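Local coordinates for soluble epoxide hydrolase (Bacillus megaterium, PDB 4INZ), which belongs to the alpha/beta hydrolase superfamily, pairing a mostly parallel central beta sheet with a largely helical cap, at residues A[180-185]-A[206-211]; A[162-167]-A[171-176]. The protein carries 1 engineered substitution. All coordinates share one frame; numbering follows the deposited sequence.

Interaction 1. Residues A[180-185]-A[206-211]; sequences SGLRKL and NSWENG
One face of the Trp-208 indole is roofed by Leu-182: its CB stands 3.5 Å from the centroid of the six-membered ring, only 7° off the ring normal, a CH-pi contact, while CD1 lies over the five-membered ring, 3.7 Å from Trp-208 CG. The leucine thus spans both rings of the indole. At the far end of the ring system, Trp-208 CH2 reaches the backbone, 3.5 Å from Leu-182 O, and Trp-208 CZ3 is met obliquely by Arg-183 N at 4.0 Å. With CG on Trp-208 set anti to the carbonyl carbon (chi1 -65°), the indole reaches toward helix 169-193; it and the Leu-182 side chain overlap while running from their helices in opposite senses. Trp-208 is buried, and its NE1 is satisfied by the carbonyl of Pro-48, a residue that Leu-182 also touches. Arg-183 brushes the ring with its aliphatic part, CG 4.3 Å from Trp-208 CZ3; its guanidinium turns away to the carbonyls of Asp-177 and Asn-178, with Ser-180 CA over one face. This is apolar helix-to-helix packing between 169-193 and 198-210, two helices inserted between strands 131-137 and 248-253, where alpha/beta hydrolases of this kind carry their cap.

Interaction 2. Residues A[162-167]-A[171-176]; sequences AKWFQK and QDYMER. Engineered in segment 162-167: Ala-162 (natural residue Met).
Trp-164 and Tyr-173 meet as a T-shaped (edge-to-face) pair within the helical cap of this alpha/beta hydrolase, joining the short helix 160-164 to the start of helix 169-193. From CB, the Trp-164 side chain runs with CG anti to the backbone N (chi1 -176°), which carries the indole across toward the longer helix. On the way CE3 lies at the edge of the neighbouring Phe-165 ring, in its plane. The outermost carbon, CH2, does the touching: it comes down over one face of Tyr-173, 3.7 Å from Tyr-173 CG and 3.8 Å from Tyr-173 CD1, offset toward the rim. The two six-membered rings have their centroids 5.2 Å apart and their planes at 73°. Beside this pair, in the conformer described here, one of two for this side chain, Met-174 bends at chi2 (-62°) and brings its methyl obliquely to the Phe-165 ring. Phe-165 is buried among further aromatics, edge-to-face with both Tyr-161 and Tyr-220, and its carbonyl accepts a bond from Arg-221 NE. Trp-164 to Lys-167 form a type I beta turn, where Gln-166 NE2 reaches back to the carbonyl of the engineered Ala-162 and also bonds Tyr-220 O. In that same conformer, Met-174 CE sits opposite the CE1-CZ bond of Phe-165, 3.7 Å from each carbon.

How the interactions relate
Helix 169-193 serves both contacts: its early turns receive segment 162-167 in interaction 2, and later turns receive helix 198-210 in interaction 1. The two centres lie about 13 Å apart and the contacts touch directly, with Gly-181 CA 3.6 Å from Tyr-173 CE1. Interaction 1 is buried and rests on an aliphatic side chain laid over an indole. Interaction 2 is only partly buried: its Trp-164 and Tyr-173 pair is partly exposed, whereas Phe-165 and Met-174 are buried. In the Met-174 conformer described, one of two, its sulfur also touches Leu-182, a second apolar link between the contacts.

Interaction 1. Residues A[180-185]-A[206-211]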
loop_
_atom_site.group_PDB
_atom_site.type_symbol
_atom_site.label_atom_id
_atom_site.label_comp_id
_atom_site.label_asym_id
_atom_site.label_seq_id
_atom_site.Cartn_x
_atom_site.Cartn_y
_atom_site.Cartn_z
ATOM N N SER A 180 -5.883 3.971 -20.691
ATOM C CA SER A 180 -4.792 3.275 -21.357
ATOM C C SER A 180 -3.513 3.261 -20.526
ATOM O O SER A 180 -2.819 2.247 -20.471
ATOM C CB SER A 180 -4.521 3.896 -22.729
ATOM O OG SER A 180 -4.309 5.290 -22.614
ATOM N N GLY A 181 -3.203 4.379 -19.876
ATOM C CA GLY A 181 -1.993 4.459 -19.075
ATOM C C GLY A 181 -2.006 3.466 -17.927
ATOM O O GLY A 181 -0.989 2.834 -17.616
ATOM N N LEU A 182 -3.163 3.326 -17.290
ATOM C CA LEU A 182 -3.309 2.398 -16.171
ATOM C C LEU A 182 -3.354 0.951 -16.658
ATOM O O LEU A 182 -2.831 0.047 -16.005
ATOM C CB LEU A 182 -4.564 2.730 -15.359
ATOM C CG LEU A 182 -4.564 4.099 -14.675
ATOM C CD1 LEU A 182 -5.947 4.443 -14.126
ATOM C CD2 LEU A 182 -3.510 4.154 -13.566
ATOM N N ARG A 183 -3.985 0.734 -17.808
ATOM C CA ARG A 183 -4.032 -0.600 -18.405
ATOM C C ARG A 183 -2.633 -1.118 -18.701
ATOM O O ARG A 183 -2.318 -2.285 -18.449
ATOM C CB ARG A 183 -4.858 -0.594 -19.694
ATOM C CG ARG A 183 -6.357 -0.573 -19.465
ATOM C CD ARG A 183 -7.119 -0.892 -20.741
ATOM N NE ARG A 183 -7.208 0.251 -21.648
ATOM C CZ ARG A 183 -6.585 0.330 -22.820
ATOM N NH1 ARG A 183 -6.732 1.409 -23.579
ATOM N NH2 ARG A 183 -5.820 -0.673 -23.238
ATOM N N LYS A 184 -1.793 -0.250 -19.250
ATOM C CA LYS A 184 -0.453 -0.665 -19.624
ATOM C C LYS A 184 0.369 -0.936 -18.375
ATOM O O LYS A 184 1.218 -1.822 -18.357
ATOM C CB LYS A 184 0.202 0.395 -20.508
ATOM C CG LYS A 184 -0.532 0.589 -21.835
ATOM C CD LYS A 184 0.183 1.558 -22.769
ATOM C CE LYS A 184 -0.523 1.641 -24.123
ATOM N NZ LYS A 184 -1.940 2.088 -24.012
ATOM N N LEU A 185 0.082 -0.191 -17.317
ATOM C CA LEU A 185 0.828 -0.312 -16.075
ATOM C C LEU A 185 0.515 -1.614 -15.339
ATOM O O LEU A 185 1.426 -2.322 -14.912
ATOM C CB LEU A 185 0.554 0.900 -15.181
ATOM C CG LEU A 185 1.352 1.047 -13.890
ATOM C CD1 LEU A 185 2.846 0.973 -14.170
ATOM C CD2 LEU A 185 0.989 2.365 -13.207
ATOM N N ASN A 206 -13.678 -1.190 -13.615
ATOM C CA ASN A 206 -14.710 -0.572 -12.792
ATOM C C ASN A 206 -14.120 0.353 -11.730
ATOM O O ASN A 206 -14.653 1.442 -11.472
ATOM C CB ASN A 206 -15.566 -1.631 -12.095
ATOM C CG ASN A 206 -16.520 -2.328 -13.033
ATOM O OD1 ASN A 206 -16.785 -1.859 -14.146
ATOM N ND2 ASN A 206 -17.060 -3.459 -12.580
ATOM N N SER A 207 -13.033 -0.086 -11.097
ATOM C CA SER A 207 -12.436 0.693 -10.022
ATOM C C SER A 207 -11.944 2.042 -10.533
ATOM O O SER A 207 -12.053 3.049 -9.841
ATOM C CB SER A 207 -11.294 -0.064 -9.327
ATOM O OG SER A 207 -10.071 0.040 -10.043
ATOM N N TRP A 208 -11.413 2.057 -11.753
ATOM C CA TRP A 208 -10.898 3.295 -12.335
ATOM C C TRP A 208 -12.028 4.220 -12.797
ATOM O O TRP A 208 -11.929 5.449 -12.676
ATOM C CB TRP A 208 -9.916 2.980 -13.462
ATOM C CG TRP A 208 -8.684 2.292 -12.931
ATOM C CD1 TRP A 208 -8.146 2.429 -11.680
ATOM C CD2 TRP A 208 -7.868 1.340 -13.616
ATOM N NE1 TRP A 208 -7.030 1.632 -11.553
ATOM C CE2 TRP A 208 -6.843 0.949 -12.728
ATOM C CE3 TRP A 208 -7.897 0.786 -14.902
ATOM C CZ2 TRP A 208 -5.857 0.028 -13.084
ATOM C CZ3 TRP A 208 -6.913 -0.133 -15.254
ATOM C CH2 TRP A 208 -5.909 -0.501 -14.344
ATOM N N GLU A 209 -13.100 3.625 -13.310
ATOM C CA GLU A 209 -14.287 4.384 -13.704
ATOM C C GLU A 209 -14.926 5.031 -12.486
ATOM O O GLU A 209 -15.409 6.160 -12.554
ATOM C CB GLU A 209 -15.313 3.466 -14.372
ATOM C CG GLU A 209 -14.839 2.850 -15.676
ATOM C CD GLU A 209 -15.298 3.605 -16.915
ATOM O OE1 GLU A 209 -15.990 4.642 -16.799
ATOM O OE2 GLU A 209 -14.961 3.144 -18.023
ATOM N N ASN A 210 -14.945 4.300 -11.375
ATOM C CA ASN A 210 -15.584 4.773 -10.144
ATOM C C ASN A 210 -14.696 5.700 -9.315
ATOM O O ASN A 210 -15.184 6.608 -8.633
ATOM C CB ASN A 210 -16.031 3.575 -9.292
ATOM C CG ASN A 210 -17.190 2.818 -9.920
ATOM O OD1 ASN A 210 -18.061 3.423 -10.541
ATOM N ND2 ASN A 210 -17.207 1.493 -9.758
ATOM N N GLY A 211 -13.392 5.468 -9.382
ATOM C CA GLY A 211 -12.428 6.232 -8.610
ATOM C C GLY A 211 -12.065 7.528 -9.301
ATOM O O GLY A 211 -12.675 7.894 -10.298
#

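Interaction 2. Residues A[162-167]-A[171-176]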
loop_
_atom_site.group_PDB
_atom_site.type_symbol
_atom_site.label_atom_id
_atom_site.label_comp_id
_atom_site.label_asym_id
_atom_site.label_seq_id
_atom_site.Cartn_x
_atom_site.Cartn_y
_atom_site.Cartn_z
ATOM N N ALA A 162 7.695 9.569 -9.923
ATOM C CA ALA A 162 7.064 10.381 -8.882
ATOM C C ALA A 162 7.206 11.872 -9.187
ATOM O O ALA A 162 6.301 12.663 -8.913
ATOM C CB ALA A 162 7.645 10.055 -7.521
ATOM N N LYS A 163 8.344 12.250 -9.759
ATOM C CA LYS A 163 8.538 13.620 -10.206
ATOM C C LYS A 163 7.624 13.896 -11.398
ATOM O O LYS A 163 6.967 14.933 -11.465
ATOM C CB LYS A 163 10.007 13.860 -10.567
ATOM C CG LYS A 163 10.320 15.254 -11.091
ATOM C CD LYS A 163 9.903 16.343 -10.120
ATOM C CE LYS A 163 10.547 17.679 -10.493
ATOM N NZ LYS A 163 12.018 17.669 -10.247
ATOM N N TRP A 164 7.564 12.950 -12.329
ATOM C CA TRP A 164 6.701 13.097 -13.492
ATOM C C TRP A 164 5.236 13.230 -13.078
ATOM O O TRP A 164 4.481 13.988 -13.685
ATOM C CB TRP A 164 6.892 11.922 -14.454
ATOM C CG TRP A 164 6.120 12.051 -15.725
ATOM C CD1 TRP A 164 6.153 13.096 -16.601
ATOM C CD2 TRP A 164 5.212 11.090 -16.279
ATOM N NE1 TRP A 164 5.317 12.851 -17.660
ATOM C CE2 TRP A 164 4.725 11.627 -17.487
ATOM C CE3 TRP A 164 4.758 9.833 -15.866
ATOM C CZ2 TRP A 164 3.807 10.950 -18.286
ATOM C CZ3 TRP A 164 3.846 9.161 -16.666
ATOM C CH2 TRP A 164 3.383 9.721 -17.862
ATOM N N PHE A 165 4.839 12.502 -12.035
ATOM C CA PHE A 165 3.452 12.562 -11.559
ATOM C C PHE A 165 3.055 13.956 -11.078
ATOM O O PHE A 165 1.881 14.220 -10.834
ATOM C CB PHE A 165 3.195 11.550 -10.439
ATOM C CG PHE A 165 2.968 10.145 -10.922
ATOM C CD1 PHE A 165 3.248 9.786 -12.233
ATOM C CD2 PHE A 165 2.469 9.180 -10.057
ATOM C CE1 PHE A 165 3.043 8.485 -12.672
ATOM C CE2 PHE A 165 2.259 7.875 -10.490
ATOM C CZ PHE A 165 2.543 7.529 -11.799
ATOM N N GLN A 166 4.033 14.841 -10.925
ATOM C CA GLN A 166 3.744 16.212 -10.517
ATOM C C GLN A 166 3.165 16.995 -11.699
ATOM O O GLN A 166 2.470 17.998 -11.511
ATOM C CB GLN A 166 5.004 16.907 -9.982
ATOM C CG GLN A 166 5.786 16.103 -8.935
ATOM C CD GLN A 166 5.002 15.862 -7.652
ATOM O OE1 GLN A 166 4.371 16.772 -7.115
ATOM N NE2 GLN A 166 5.046 14.632 -7.154
ATOM N N LYS A 167 3.446 16.527 -12.915
ATOM C CA LYS A 167 3.052 17.244 -14.129
ATOM C C LYS A 167 1.568 17.077 -14.457
ATOM O O LYS A 167 0.977 16.029 -14.201
ATOM C CB LYS A 167 3.902 16.789 -15.320
ATOM C CG LYS A 167 5.398 16.968 -15.118
ATOM C CD LYS A 167 5.840 18.398 -15.394
ATOM C CE LYS A 167 5.993 18.647 -16.888
ATOM N NZ LYS A 167 6.374 20.060 -17.188
ATOM N N GLN A 171 -2.469 12.994 -15.656
ATOM C CA GLN A 171 -3.852 12.552 -15.519
ATOM C C GLN A 171 -4.402 12.072 -16.861
ATOM O O GLN A 171 -4.967 10.985 -16.953
ATOM C CB GLN A 171 -4.761 13.630 -14.923
ATOM C CG GLN A 171 -6.183 13.127 -14.729
ATOM C CD GLN A 171 -7.083 14.107 -14.009
ATOM O OE1 GLN A 171 -6.648 15.178 -13.582
ATOM N NE2 GLN A 171 -8.352 13.739 -13.859
ATOM N N ASP A 172 -4.240 12.886 -17.898
ATOM C CA ASP A 172 -4.690 12.497 -19.230
ATOM C C ASP A 172 -3.988 11.214 -19.690
ATOM O O ASP A 172 -4.608 10.338 -20.296
ATOM C CB ASP A 172 -4.465 13.631 -20.238
ATOM C CG ASP A 172 -4.702 13.196 -21.675
ATOM O OD1 ASP A 172 -5.880 13.088 -22.079
ATOM O OD2 ASP A 172 -3.708 12.966 -22.405
ATOM N N TYR A 173 -2.697 11.098 -19.393
ATOM C CA TYR A 173 -1.969 9.895 -19.765
ATOM C C TYR A 173 -2.625 8.669 -19.132
ATOM O O TYR A 173 -2.754 7.623 -19.763
ATOM C CB TYR A 173 -0.506 9.968 -19.326
ATOM C CG TYR A 173 0.210 8.655 -19.499
ATOM C CD1 TYR A 173 0.258 7.729 -18.463
ATOM C CD2 TYR A 173 0.832 8.331 -20.697
ATOM C CE1 TYR A 173 0.900 6.523 -18.614
ATOM C CE2 TYR A 173 1.480 7.123 -20.856
ATOM C CZ TYR A 173 1.513 6.222 -19.812
ATOM O OH TYR A 173 2.158 5.011 -19.964
ATOM N N MET A 174 -3.042 8.802 -17.880
ATOM C CA MET A 174 -3.613 7.666 -17.162
ATOM C C MET A 174 -5.044 7.362 -17.600
ATOM O O MET A 174 -5.425 6.193 -17.711
ATOM C CB MET A 174 -3.564 7.889 -15.647
ATOM C CG MET A 174 -2.152 7.927 -15.068
ATOM S SD MET A 174 -1.246 6.383 -15.309
ATOM C CE MET A 174 0.360 6.878 -14.699
ATOM N N GLU A 175 -5.827 8.411 -17.853
ATOM C CA GLU A 175 -7.257 8.266 -18.141
ATOM C C GLU A 175 -7.628 8.047 -19.606
ATOM O O GLU A 175 -8.622 7.373 -19.904
ATOM C CB GLU A 175 -8.020 9.506 -17.666
ATOM C CG GLU A 175 -8.036 9.747 -16.183
ATOM C CD GLU A 175 -8.788 11.016 -15.838
ATOM O OE1 GLU A 175 -9.255 11.140 -14.693
ATOM O OE2 GLU A 175 -8.914 11.893 -16.721
ATOM N N ARG A 176 -6.862 8.641 -20.515
ATOM C CA ARG A 176 -7.254 8.685 -21.928
ATOM C C ARG A 176 -7.466 7.288 -22.514
ATOM O O ARG A 176 -6.828 6.320 -22.090
ATOM C CB ARG A 176 -6.209 9.443 -22.758
ATOM C CG ARG A 176 -4.882 8.705 -22.886
ATOM C CD ARG A 176 -3.788 9.537 -23.570
ATOM N NE ARG A 176 -2.518 8.804 -23.604
ATOM C CZ ARG A 176 -1.376 9.272 -24.105
ATOM N NH1 ARG A 176 -1.315 10.490 -24.633
ATOM N NH2 ARG A 176 -0.290 8.511 -24.079
#